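Local structure of LPXTG-motif cell wall anchor domain protein (Mobiluncus mulieris, 5U5O) at residues I29-R34 and L120-Q125; T68-T73 and Y95-D100; Q125-G130 and G144-V149. The protein probably mediates bacterial adhesion as a giant cell-wall-attached adhesin, of which this piece holds a T-Q ester bond domain and a DUF5979 domain. All blocks are in the same frame, centred on the assembly; numbering follows the deposited sequence. Where two conformers were deposited one is given.

All three contacts belong to the T-Q ester bond domain and illustrate how an Ig-like sandwich is packed between its sheets (contacts 1 and 2) and at a loop beside strand 118-127 (contact 3). Contacts 1 and 2 have centres about 12 Å apart. Strands 26-36 and 94-104 are neighbours in one sheet, with a probable hydrogen bond from Val33 N to Thr97 O (2.8 Å) and a salt bridge between Arg34 and Glu96. Met99 SD lies 3.3 Å from Glu124 OE2, so the Met99 end of contact 2 packs on the acid pair of contact 1. Contact 3 shares Gln125 with contact 1, their centres about 18 Å apart. Contacts 2 and 3 do not touch, their nearest atoms being about 7 Å apart.

Contact 1 of 3, residues I29-R34 and L120-Q125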
ATOM      1  N   ILE A  29      14.954   0.391   3.313  1.00 14.84           N
ATOM      2  CA  ILE A  29      15.256  -0.027   1.947  1.00 14.68           C
ATOM      3  C   ILE A  29      16.777  -0.243   1.869  1.00 14.76           C
ATOM      4  O   ILE A  29      17.558   0.689   2.121  1.00 16.41           O
ATOM      5  CB  ILE A  29      14.738   1.000   0.926  1.00 15.14           C
ATOM      6  CG1 ILE A  29      13.208   0.969   0.799  1.00 15.47           C
ATOM      7  CG2 ILE A  29      15.311   0.705  -0.459  1.00 15.32           C
ATOM      8  CD1 ILE A  29      12.416   1.348   2.036  1.00 16.69           C
ATOM      9  N   LYS A  30      17.183  -1.485   1.610  1.00 14.56           N
ATOM     10  CA  LYS A  30      18.566  -1.789   1.253  1.00 12.64           C
ATOM     11  C   LYS A  30      18.796  -1.370  -0.207  1.00 12.67           C
ATOM     12  O   LYS A  30      18.176  -1.898  -1.133  1.00 14.85           O
ATOM     13  CB  LYS A  30      18.851  -3.268   1.404  1.00 13.73           C
ATOM     14  CG  LYS A  30      20.322  -3.620   1.240  1.00 14.66           C
ATOM     15  CD  LYS A  30      20.460  -5.117   1.151  1.00 16.67           C
ATOM     16  CE  LYS A  30      21.903  -5.555   1.155  1.00 24.79           C
ATOM     17  NZ  LYS A  30      21.999  -7.033   1.289  1.00 31.79           N
ATOM     18  N   ASP A  31      19.713  -0.424  -0.372  1.00 12.66           N
ATOM     19  CA  ASP A  31      20.080   0.118  -1.687  1.00 12.07           C
ATOM     20  C   ASP A  31      21.454  -0.458  -2.037  1.00 12.86           C
ATOM     21  O   ASP A  31      22.462   0.008  -1.543  1.00 15.60           O
ATOM     22  CB  ASP A  31      20.076   1.618  -1.545  1.00 12.40           C
ATOM     23  CG  ASP A  31      20.621   2.351  -2.762  1.00 13.23           C
ATOM     24  OD1 ASP A  31      20.798   1.759  -3.883  1.00 15.17           O
ATOM     25  OD2 ASP A  31      20.797   3.566  -2.537  1.00 14.87           O
ATOM     26  N   THR A  32      21.430  -1.565  -2.769  1.00 12.65           N
ATOM     27  CA  THR A  32      22.667  -2.209  -3.209  1.00 11.74           C
ATOM     28  C   THR A  32      23.167  -1.461  -4.444  1.00 11.78           C
ATOM     29  O   THR A  32      22.493  -1.430  -5.464  1.00 14.69           O
ATOM     30  CB  THR A  32      22.472  -3.699  -3.493  1.00 12.33           C
ATOM     31  OG1 THR A  32      22.044  -4.338  -2.290  1.00 14.14           O
ATOM     32  CG2 THR A  32      23.744  -4.371  -3.918  1.00 12.96           C
ATOM     33  N   VAL A  33      24.322  -0.836  -4.286  1.00 11.98           N
ATOM     34  CA  VAL A  33      24.899   0.047  -5.316  1.00 11.75           C
ATOM     35  C   VAL A  33      25.953  -0.685  -6.139  1.00 12.43           C
ATOM     36  O   VAL A  33      26.832  -1.334  -5.616  1.00 14.79           O
ATOM     37  CB  VAL A  33      25.493   1.286  -4.641  1.00 11.98           C
ATOM     38  CG1 VAL A  33      26.034   2.236  -5.710  1.00 13.01           C
ATOM     39  CG2 VAL A  33      24.446   1.977  -3.744  1.00 12.46           C
ATOM     40  N   ARG A  34      25.781  -0.595  -7.458  1.00 12.02           N
ATOM     41  CA  ARG A  34      26.656  -1.260  -8.435  1.00 12.31           C
ATOM     42  C   ARG A  34      27.429  -0.173  -9.199  1.00 11.70           C
ATOM     43  O   ARG A  34      26.819   0.670  -9.852  1.00 14.11           O
ATOM     44  CB  ARG A  34      25.801  -2.100  -9.378  1.00 13.32           C
ATOM     45  CG  ARG A  34      24.810  -3.040  -8.703  1.00 14.41           C
ATOM     46  CD  ARG A  34      25.445  -4.367  -8.359  1.00 13.65           C
ATOM     47  NE  ARG A  34      25.649  -5.216  -9.552  1.00 12.89           N
ATOM     48  CZ  ARG A  34      26.134  -6.456  -9.531  1.00 12.57           C
ATOM     49  NH1 ARG A  34      26.442  -7.025  -8.366  1.00 13.28           N
ATOM     50  NH2 ARG A  34      26.302  -7.162 -10.651  1.00 12.58           N
ATOM     51  N   LEU A 120       7.392   2.987  -4.924  1.00 16.30           N
ATOM     52  CA  LEU A 120       8.615   3.708  -4.561  1.00 15.54           C
ATOM     53  C   LEU A 120       9.766   3.412  -5.517  1.00 16.20           C
ATOM     54  O   LEU A 120       9.819   2.352  -6.125  1.00 17.24           O
ATOM     55  CB  LEU A 120       9.051   3.322  -3.149  1.00 15.29           C
ATOM     56  CG  LEU A 120       7.977   3.417  -2.067  1.00 16.42           C
ATOM     57  CD1 LEU A 120       8.521   2.967  -0.716  1.00 16.63           C
ATOM     58  CD2 LEU A 120       7.437   4.831  -1.940  1.00 17.62           C
ATOM     59  N   VAL A 121      10.733   4.315  -5.543  1.00 15.99           N
ATOM     60  CA  VAL A 121      11.907   4.116  -6.388  1.00 16.28           C
ATOM     61  C   VAL A 121      13.112   4.818  -5.770  1.00 15.66           C
ATOM     62  O   VAL A 121      12.988   5.904  -5.216  1.00 17.06           O
ATOM     63  CB  VAL A 121      11.623   4.560  -7.853  1.00 16.86           C
ATOM     64  CG1 VAL A 121      11.351   6.059  -7.913  1.00 17.09           C
ATOM     65  CG2 VAL A 121      12.747   4.134  -8.799  1.00 17.47           C
ATOM     66  N   VAL A 122      14.272   4.175  -5.916  1.00 14.56           N
ATOM     67  CA  VAL A 122      15.566   4.685  -5.463  1.00 13.81           C
ATOM     68  C   VAL A 122      16.291   5.338  -6.655  1.00 14.23           C
ATOM     69  O   VAL A 122      16.308   4.782  -7.771  1.00 16.35           O
ATOM     70  CB  VAL A 122      16.437   3.541  -4.955  1.00 13.22           C
ATOM     71  CG1 VAL A 122      17.868   3.988  -4.683  1.00 12.14           C
ATOM     72  CG2 VAL A 122      15.807   2.979  -3.692  1.00 12.81           C
ATOM     73  N   TYR A 123      16.807   6.541  -6.427  1.00 14.34           N
ATOM     74  CA  TYR A 123      17.696   7.269  -7.352  1.00 16.08           C
ATOM     75  C   TYR A 123      19.081   7.239  -6.730  1.00 14.97           C
ATOM     76  O   TYR A 123      19.222   7.208  -5.499  1.00 16.04           O
ATOM     77  CB  TYR A 123      17.201   8.704  -7.457  1.00 16.49           C
ATOM     78  CG  TYR A 123      16.077   8.942  -8.466  1.00 17.21           C
ATOM     79  CD1 TYR A 123      15.204   7.926  -8.877  1.00 19.11           C
ATOM     80  CD2 TYR A 123      15.916  10.209  -9.038  1.00 19.15           C
ATOM     81  CE1 TYR A 123      14.203   8.168  -9.815  1.00 19.07           C
ATOM     82  CE2 TYR A 123      14.917  10.456  -9.968  1.00 20.72           C
ATOM     83  CZ  TYR A 123      14.068   9.436 -10.352  1.00 21.70           C
ATOM     84  OH  TYR A 123      13.085   9.704 -11.276  1.00 25.62           O
ATOM     85  N   GLU A 124      20.123   7.258  -7.579  1.00 15.02           N
ATOM     86  CA  GLU A 124      21.514   7.196  -7.103  1.00 14.63           C
ATOM     87  C   GLU A 124      22.397   8.085  -7.967  1.00 14.43           C
ATOM     88  O   GLU A 124      22.172   8.213  -9.195  1.00 15.90           O
ATOM     89  CB  GLU A 124      22.067   5.769  -7.163  1.00 13.34           C
ATOM     90  CG  GLU A 124      23.326   5.537  -6.332  1.00 11.39           C
ATOM     91  CD  GLU A 124      23.026   5.336  -4.847  1.00 13.53           C
ATOM     92  OE1 GLU A 124      21.850   5.106  -4.478  1.00 15.28           O
ATOM     93  OE2 GLU A 124      23.973   5.454  -4.052  1.00 14.64           O
ATOM     94  N   GLN A 125      23.374   8.722  -7.343  1.00 14.48           N
ATOM     95  CA  GLN A 125      24.394   9.470  -8.090  1.00 14.37           C
ATOM     96  C   GLN A 125      25.775   9.078  -7.614  1.00 12.60           C
ATOM     97  O   GLN A 125      25.997   8.754  -6.415  1.00 14.53           O
ATOM     98  CB  GLN A 125      24.192  10.980  -7.966  1.00 14.53           C
ATOM     99  CG  GLN A 125      22.782  11.460  -8.298  1.00 14.39           C
ATOM    100  CD  GLN A 125      21.813  11.275  -7.118  1.00 14.54           C
ATOM    101  OE1 GLN A 125      22.160  11.577  -5.984  1.00 16.01           O
ATOM    102  NE2 GLN A 125      20.618  10.750  -7.388  1.00 15.93           N
TER
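Asp31 OD2 is the most closely approached polar atom here, with a single close polar partner across the interface: Glu124 OE1, at 2.7 Å. A methyl flanks it too, Val122 CG1 lying 3.7 Å from Asp31 OD2 as the two side chains cross obliquely. The acids meet tip to tip. Both start with CG anti to the backbone N, and the bend of Glu124 at chi2 (80°) turns its carboxylate toward the aspartate, the two planes standing 70° apart. The other glutamate oxygen lies against a valine methyl, Val33 CG2 being 3.5 Å from Glu124 OE2. Further along, Ile29 CG2 and Val122 CG2 touch at 4.0 Å where their side chains slide past each other. The strands belong to opposite sheets of the sandwich; their short axes approach to 9.3 Å and cross at 38°, so the two meet through side chains. Thr7 and Met99 pack against both acids, and Gln160 of strand 150-178 against Val122. Two buried carboxyl oxygens this close imply that one group probably holds a proton, its pKa presumably raised by the nearby acid. In a T-Q ester bond domain, such a pair may correspond to the acids found near the Thr-Gln cross-link in relatives.

Contact 2 of 3, residues T68-T73 and Y95-D100; sequences TTVKVT and YETEMD
With CG1 of Val72 anti to the backbone N (chi1 174°) and the ring of Tyr95 turned beside its own backbone N, with CG anti to the carbonyl carbon (chi1 -59°), a methyl group and an aromatic face are brought together across an Ig-like beta sandwich. The segments come from opposing sheets, 68-73 from the end of strand 64-71 and the loop after it, and 95-100 from strand 94-104. They run roughly antiparallel and no hydrogen bond joins them; residues 68, 70 and 72 point inward to meet 99, 97 and 95. The example shows how a sheet-to-sheet interface is built from alternate residues, each inward side chain having one principal counterpart. At the 72-95 end the valine crosses the tyrosine at about a right angle. Its CG1 stands 3.9 Å from the centroid of the Tyr95 ring and only 17° off the normal, a CH-pi contact offset toward the rim. In the middle Val70 and Thr97 reach tip to tip, Val70 CG2 being 4.0 Å from Thr97 CG2. The threonine methyl occupies the crowded position between backbone N and carbonyl carbon, as does that of Thr68. At the other end Thr68 and Met99 slide past each other in opposite directions. There the methionine, bent at chi3, presents its terminal methyl, and Thr68 CG2 lies 4.0 Å from Met99 CE. Val38 and Met76, from loops, pack on Tyr95 as well, while the phenol OH is hydrogen-bonded to Glu40, so the polar tip is satisfied beyond the two segments. The CB of Thr73 points away, yet its main chain still takes part: Thr73 O sits at the edge of the ring, near its plane, 3.5 Å from Tyr95 CD2.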
ATOM      1  N   THR A  68      27.607   8.814   1.225  1.00 17.42           N
ATOM      2  CA  THR A  68      28.848   8.321   1.832  1.00 18.27           C
ATOM      3  C   THR A  68      29.971   8.347   0.804  1.00 17.91           C
ATOM      4  O   THR A  68      29.726   8.626  -0.373  1.00 18.82           O
ATOM      5  CB  THR A  68      28.681   6.887   2.398  1.00 22.20           C
ATOM      6  OG1 THR A  68      29.849   6.503   3.142  1.00 25.13           O
ATOM      7  CG2 THR A  68      28.406   5.850   1.305  1.00 21.88           C
ATOM      8  N   THR A  69      31.192   8.065   1.247  1.00 19.32           N
ATOM      9  CA  THR A  69      32.326   7.898   0.358  1.00 18.32           C
ATOM     10  C   THR A  69      32.709   6.430   0.296  1.00 15.60           C
ATOM     11  O   THR A  69      32.495   5.683   1.267  1.00 19.84           O
ATOM     12  CB  THR A  69      33.530   8.750   0.769  1.00 23.20           C
ATOM     13  OG1 THR A  69      33.795   8.564   2.151  1.00 28.14           O
ATOM     14  CG2 THR A  69      33.266  10.217   0.486  1.00 26.57           C
ATOM     15  N   VAL A  70      33.257   6.027  -0.855  0.50 14.02           N
ATOM     16  CA  VAL A  70      33.653   4.646  -1.132  0.50 13.86           C
ATOM     17  C   VAL A  70      35.014   4.641  -1.817  0.50 13.02           C
ATOM     18  O   VAL A  70      35.174   5.259  -2.869  0.50 15.38           O
ATOM     19  CB  VAL A  70      32.670   3.958  -2.094  0.50 15.11           C
ATOM     20  CG1 VAL A  70      33.172   2.571  -2.469  0.50 16.78           C
ATOM     21  CG2 VAL A  70      31.274   3.879  -1.497  0.50 13.91           C
ATOM     22  N   LYS A  71      35.984   3.948  -1.238  1.00 12.34           N
ATOM     23  CA  LYS A  71      37.281   3.750  -1.866  1.00 12.39           C
ATOM     24  C   LYS A  71      37.221   2.404  -2.544  1.00 12.21           C
ATOM     25  O   LYS A  71      37.122   1.363  -1.919  1.00 13.27           O
ATOM     26  CB  LYS A  71      38.423   3.829  -0.865  1.00 12.53           C
ATOM     27  CG  LYS A  71      39.771   3.851  -1.585  1.00 13.85           C
ATOM     28  CD  LYS A  71      40.925   4.112  -0.635  1.00 15.16           C
ATOM     29  CE  LYS A  71      42.224   4.232  -1.408  1.00 18.05           C
ATOM     30  NZ  LYS A  71      43.342   4.560  -0.496  1.00 20.96           N
ATOM     31  N   VAL A  72      37.263   2.428  -3.879  1.00 12.66           N
ATOM     32  CA  VAL A  72      37.019   1.216  -4.626  1.00 12.35           C
ATOM     33  C   VAL A  72      38.201   0.273  -4.518  1.00 12.26           C
ATOM     34  O   VAL A  72      39.365   0.707  -4.642  1.00 14.58           O
ATOM     35  CB  VAL A  72      36.724   1.569  -6.093  1.00 12.23           C
ATOM     36  CG1 VAL A  72      36.614   0.316  -6.955  1.00 12.55           C
ATOM     37  CG2 VAL A  72      35.434   2.376  -6.140  1.00 12.08           C
ATOM     38  N   THR A  73      37.922  -1.007  -4.285  1.00 12.28           N
ATOM     39  CA  THR A  73      38.958  -2.024  -4.161  0.50 12.22           C
ATOM     40  C   THR A  73      38.504  -3.347  -4.790  1.00 12.74           C
ATOM     41  O   THR A  73      37.309  -3.590  -4.956  1.00 14.41           O
ATOM     42  CB  THR A  73      39.363  -2.202  -2.683  0.50 14.47           C
ATOM     43  OG1 THR A  73      40.546  -3.002  -2.613  0.50 17.88           O
ATOM     44  CG2 THR A  73      38.239  -2.844  -1.880  0.50 14.38           C
ATOM     45  N   TYR A  95      31.667  -3.199  -9.243  1.00 12.18           N
ATOM     46  CA  TYR A  95      32.029  -3.166  -7.832  1.00 11.91           C
ATOM     47  C   TYR A  95      30.790  -2.827  -7.017  1.00 12.35           C
ATOM     48  O   TYR A  95      30.095  -1.859  -7.305  1.00 17.18           O
ATOM     49  CB  TYR A  95      33.106  -2.138  -7.583  1.00 11.94           C
ATOM     50  CG  TYR A  95      34.362  -2.409  -8.374  1.00 11.59           C
ATOM     51  CD1 TYR A  95      34.484  -1.992  -9.701  1.00 11.71           C
ATOM     52  CD2 TYR A  95      35.432  -3.104  -7.813  1.00 11.96           C
ATOM     53  CE1 TYR A  95      35.634  -2.248 -10.426  1.00 12.21           C
ATOM     54  CE2 TYR A  95      36.593  -3.350  -8.553  1.00 12.92           C
ATOM     55  CZ  TYR A  95      36.680  -2.920  -9.862  1.00 13.05           C
ATOM     56  OH  TYR A  95      37.822  -3.179 -10.576  1.00 16.28           O
ATOM     57  N   GLU A  96      30.537  -3.603  -5.951  1.00 12.60           N
ATOM     58  CA  GLU A  96      29.286  -3.499  -5.197  1.00 12.35           C
ATOM     59  C   GLU A  96      29.512  -2.972  -3.793  1.00 13.09           C
ATOM     60  O   GLU A  96      30.460  -3.356  -3.124  1.00 14.83           O
ATOM     61  CB  GLU A  96      28.613  -4.848  -5.159  1.00 12.67           C
ATOM     62  CG  GLU A  96      27.212  -4.822  -4.564  1.00 13.62           C
ATOM     63  CD  GLU A  96      26.548  -6.172  -4.620  1.00 15.49           C
ATOM     64  OE1 GLU A  96      25.930  -6.507  -5.646  1.00 18.02           O
ATOM     65  OE2 GLU A  96      26.551  -6.886  -3.592  1.00 19.65           O
ATOM     66  N   THR A  97      28.638  -2.056  -3.394  1.00 12.87           N
ATOM     67  CA  THR A  97      28.559  -1.633  -1.991  1.00 12.99           C
ATOM     68  C   THR A  97      27.086  -1.425  -1.680  1.00 13.51           C
ATOM     69  O   THR A  97      26.228  -1.802  -2.473  1.00 15.05           O
ATOM     70  CB  THR A  97      29.413  -0.375  -1.760  1.00 13.43           C
ATOM     71  OG1 THR A  97      29.444  -0.087  -0.357  1.00 16.37           O
ATOM     72  CG2 THR A  97      28.908   0.828  -2.526  1.00 13.37           C
ATOM     73  N   GLU A  98      26.773  -0.922  -0.486  1.00 14.95           N
ATOM     74  CA  GLU A  98      25.361  -0.716  -0.140  1.00 14.87           C
ATOM     75  C   GLU A  98      25.157   0.460   0.783  1.00 14.14           C
ATOM     76  O   GLU A  98      26.082   0.883   1.478  1.00 15.66           O
ATOM     77  CB  GLU A  98      24.761  -1.967   0.492  1.00 18.50           C
ATOM     78  CG  GLU A  98      25.402  -2.375   1.798  1.00 21.80           C
ATOM     79  CD  GLU A  98      24.824  -3.665   2.334  1.00 28.18           C
ATOM     80  OE1 GLU A  98      25.205  -4.741   1.832  1.00 34.47           O
ATOM     81  OE2 GLU A  98      23.990  -3.602   3.261  1.00 31.62           O
ATOM     82  N   MET A  99      23.931   0.981   0.778  1.00 14.09           N
ATOM     83  CA  MET A  99      23.513   2.011   1.726  1.00 14.26           C
ATOM     84  C   MET A  99      22.070   1.731   2.129  1.00 14.36           C
ATOM     85  O   MET A  99      21.338   1.061   1.404  1.00 17.00           O
ATOM     86  CB  MET A  99      23.657   3.434   1.181  1.00 14.96           C
ATOM     87  CG  MET A  99      23.454   3.590  -0.335  1.00 15.63           C
ATOM     88  SD  MET A  99      23.236   5.308  -0.869  1.00 17.89           S
ATOM     89  CE  MET A  99      24.709   6.066  -0.168  1.00 16.83           C
ATOM     90  N   ASP A 100      21.686   2.206   3.312  1.00 14.60           N
ATOM     91  CA  ASP A 100      20.319   2.068   3.800  1.00 14.79           C
ATOM     92  C   ASP A 100      19.533   3.352   3.619  1.00 15.03           C
ATOM     93  O   ASP A 100      20.050   4.443   3.856  1.00 17.57           O
ATOM     94  CB  ASP A 100      20.328   1.730   5.288  1.00 16.45           C
ATOM     95  CG  ASP A 100      20.751   0.300   5.577  1.00 18.57           C
ATOM     96  OD1 ASP A 100      20.754  -0.573   4.687  1.00 23.61           O
ATOM     97  OD2 ASP A 100      20.965   0.024   6.788  1.00 28.71           O
TER

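Contact 3 of 3, residues Q125-G130 and G144-V149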
ATOM      1  N   GLN A 125      23.374   8.722  -7.343  1.00 14.48           N
ATOM      2  CA  GLN A 125      24.394   9.470  -8.090  1.00 14.37           C
ATOM      3  C   GLN A 125      25.775   9.078  -7.614  1.00 12.60           C
ATOM      4  O   GLN A 125      25.997   8.754  -6.415  1.00 14.53           O
ATOM      5  CB  GLN A 125      24.192  10.980  -7.966  1.00 14.53           C
ATOM      6  CG  GLN A 125      22.782  11.460  -8.298  1.00 14.39           C
ATOM      7  CD  GLN A 125      21.813  11.275  -7.118  1.00 14.54           C
ATOM      8  OE1 GLN A 125      22.160  11.577  -5.984  1.00 16.01           O
ATOM      9  NE2 GLN A 125      20.618  10.750  -7.388  1.00 15.93           N
ATOM     10  N   LEU A 126      26.720   9.161  -8.564  1.00 12.30           N
ATOM     11  CA  LEU A 126      28.122   8.849  -8.333  1.00 12.12           C
ATOM     12  C   LEU A 126      28.958  10.079  -8.629  1.00 12.88           C
ATOM     13  O   LEU A 126      28.870  10.611  -9.747  1.00 14.37           O
ATOM     14  CB  LEU A 126      28.548   7.705  -9.261  1.00 12.26           C
ATOM     15  CG  LEU A 126      30.014   7.273  -9.252  1.00 11.74           C
ATOM     16  CD1 LEU A 126      30.395   6.674  -7.908  1.00 11.51           C
ATOM     17  CD2 LEU A 126      30.312   6.315 -10.407  1.00 12.25           C
ATOM     18  N   TRP A 127      29.833  10.465  -7.705  1.00 13.85           N
ATOM     19  CA  TRP A 127      30.652  11.667  -7.793  1.00 13.23           C
ATOM     20  C   TRP A 127      32.120  11.231  -7.794  1.00 12.69           C
ATOM     21  O   TRP A 127      32.566  10.480  -6.917  1.00 15.41           O
ATOM     22  CB  TRP A 127      30.397  12.615  -6.614  1.00 14.47           C
ATOM     23  CG  TRP A 127      29.025  13.207  -6.538  1.00 16.50           C
ATOM     24  CD1 TRP A 127      27.891  12.589  -6.090  1.00 16.13           C
ATOM     25  CD2 TRP A 127      28.651  14.552  -6.852  1.00 17.27           C
ATOM     26  NE1 TRP A 127      26.838  13.454  -6.139  1.00 16.92           N
ATOM     27  CE2 TRP A 127      27.269  14.671  -6.590  1.00 17.51           C
ATOM     28  CE3 TRP A 127      29.347  15.671  -7.331  1.00 18.84           C
ATOM     29  CZ2 TRP A 127      26.566  15.857  -6.797  1.00 18.85           C
ATOM     30  CZ3 TRP A 127      28.648  16.848  -7.540  1.00 20.95           C
ATOM     31  CH2 TRP A 127      27.266  16.931  -7.275  1.00 21.37           C
ATOM     32  N   ALA A 128      32.885  11.701  -8.781  1.00 13.31           N
ATOM     33  CA  ALA A 128      34.319  11.397  -8.829  1.00 12.34           C
ATOM     34  C   ALA A 128      35.096  12.128  -7.738  1.00 14.04           C
ATOM     35  O   ALA A 128      34.682  13.174  -7.246  1.00 15.56           O
ATOM     36  CB  ALA A 128      34.912  11.745 -10.185  1.00 12.67           C
ATOM     37  N   GLU A 129      36.238  11.559  -7.400  1.00 14.25           N
ATOM     38  CA  GLU A 129      37.139  12.144  -6.413  1.00 14.80           C
ATOM     39  C   GLU A 129      37.443  13.624  -6.792  1.00 14.97           C
ATOM     40  O   GLU A 129      37.645  13.950  -7.964  1.00 17.78           O
ATOM     41  CB  GLU A 129      38.420  11.306  -6.358  1.00 14.38           C
ATOM     42  CG  GLU A 129      39.297  11.584  -5.154  1.00 15.19           C
ATOM     43  CD  GLU A 129      40.528  10.704  -5.094  1.00 18.77           C
ATOM     44  OE1 GLU A 129      40.424   9.478  -5.303  1.00 19.24           O
ATOM     45  OE2 GLU A 129      41.624  11.245  -4.823  1.00 29.66           O
ATOM     46  N   GLY A 130      37.353  14.507  -5.798  1.00 15.75           N
ATOM     47  CA  GLY A 130      37.656  15.929  -5.966  1.00 20.75           C
ATOM     48  C   GLY A 130      36.554  16.831  -6.498  1.00 21.12           C
ATOM     49  O   GLY A 130      36.752  18.049  -6.599  1.00 24.58           O
ATOM     50  N   GLY A 144      30.433  24.459  -6.517  1.00 43.62           N
ATOM     51  CA  GLY A 144      29.730  25.373  -7.407  1.00 45.49           C
ATOM     52  C   GLY A 144      28.798  24.641  -8.356  1.00 46.76           C
ATOM     53  O   GLY A 144      27.782  24.083  -7.931  1.00 46.57           O
ATOM     54  N   LYS A 145      29.173  24.613  -9.635  1.00 44.74           N
ATOM     55  CA  LYS A 145      28.351  24.008 -10.684  1.00 42.12           C
ATOM     56  C   LYS A 145      28.628  22.524 -10.930  1.00 37.38           C
ATOM     57  O   LYS A 145      28.002  21.940 -11.816  1.00 38.16           O
ATOM     58  CB  LYS A 145      28.547  24.767 -12.000  1.00 44.96           C
ATOM     59  N   SER A 146      29.538  21.911 -10.167  1.00 32.42           N
ATOM     60  CA  SER A 146      29.929  20.519 -10.424  1.00 27.62           C
ATOM     61  C   SER A 146      28.753  19.546 -10.308  1.00 25.55           C
ATOM     62  O   SER A 146      27.784  19.793  -9.582  1.00 27.27           O
ATOM     63  CB  SER A 146      31.065  20.066  -9.504  1.00 29.59           C
ATOM     64  OG  SER A 146      30.586  19.743  -8.210  1.00 28.33           O
ATOM     65  N   GLU A 147      28.859  18.448 -11.048  1.00 24.99           N
ATOM     66  CA  GLU A 147      27.791  17.466 -11.166  1.00 23.46           C
ATOM     67  C   GLU A 147      28.346  16.062 -10.958  1.00 19.20           C
ATOM     68  O   GLU A 147      29.549  15.847 -11.091  1.00 19.48           O
ATOM     69  CB  GLU A 147      27.153  17.575 -12.549  1.00 26.21           C
ATOM     70  CG  GLU A 147      26.373  18.866 -12.756  1.00 31.48           C
ATOM     71  CD  GLU A 147      25.626  18.918 -14.080  1.00 37.84           C
ATOM     72  OE1 GLU A 147      25.962  18.144 -15.000  1.00 40.90           O
ATOM     73  OE2 GLU A 147      24.700  19.747 -14.206  1.00 43.32           O
ATOM     74  N   PRO A 148      27.471  15.097 -10.626  1.00 17.77           N
ATOM     75  CA  PRO A 148      27.942  13.713 -10.586  1.00 16.71           C
ATOM     76  C   PRO A 148      28.421  13.259 -11.959  1.00 16.41           C
ATOM     77  O   PRO A 148      27.916  13.742 -12.987  1.00 18.84           O
ATOM     78  CB  PRO A 148      26.706  12.911 -10.173  1.00 17.53           C
ATOM     79  CG  PRO A 148      25.538  13.807 -10.344  1.00 18.08           C
ATOM     80  CD  PRO A 148      26.029  15.221 -10.358  1.00 18.06           C
ATOM     81  N   VAL A 149      29.384  12.352 -11.955  1.00 15.58           N
ATOM     82  CA  VAL A 149      29.841  11.758 -13.225  1.00 16.07           C
ATOM     83  C   VAL A 149      28.890  10.706 -13.761  1.00 15.06           C
ATOM     84  O   VAL A 149      28.955  10.385 -14.959  1.00 18.89           O
ATOM     85  CB  VAL A 149      31.277  11.179 -13.149  1.00 14.32           C
ATOM     86  CG1 VAL A 149      32.270  12.302 -12.904  1.00 15.59           C
ATOM     87  CG2 VAL A 149      31.420  10.084 -12.099  1.00 13.34           C
TER
HETATM   88  O   HOH W   1      31.416  14.027  -9.994  1.00 17.00           O
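Pro148 lies along one face of the Trp127 indole, and this is the heart of the contact. Its CD stands 3.9 Å from the centroid of the six-membered ring of Trp127, 20° off the normal, a CH-pi interaction in which the two side chains run side by side. The peptide that precedes the proline continues over the same face, bringing Glu147 C to 3.5 Å from Trp127 CZ3. Ser146 OG instead meets the ring in plane, at its edge. Pro148 also backs onto Gln125, its CB 3.9 Å from Gln125 CB. Beyond the ring, Val149 places one branch on each neighbour: CG1 is 3.8 Å from Ala128 CB, and CG2 packs near Leu126 CG.

Backbone bonds accompany this packing. Val149 N donates a weak, bent bond to Leu126 O (2.9 Å, 123°), while a water bridges the two segments, accepting from Ala128 N at 3.0 Å and donating to Glu147 O at 2.8 Å. Further out, Ser146 OG is fixed by hydrogen bonds with Thr131 O and Lys143 N, and Val140 and Pro142 pack on the indole. Leu126 also pairs through its backbone with Ala150, where strand 150-178 begins beside its antiparallel neighbour 118-127. Together these features describe a long, proline-bearing connection between adjacent antiparallel strands of an Ig-like sandwich, folded back over a tryptophan.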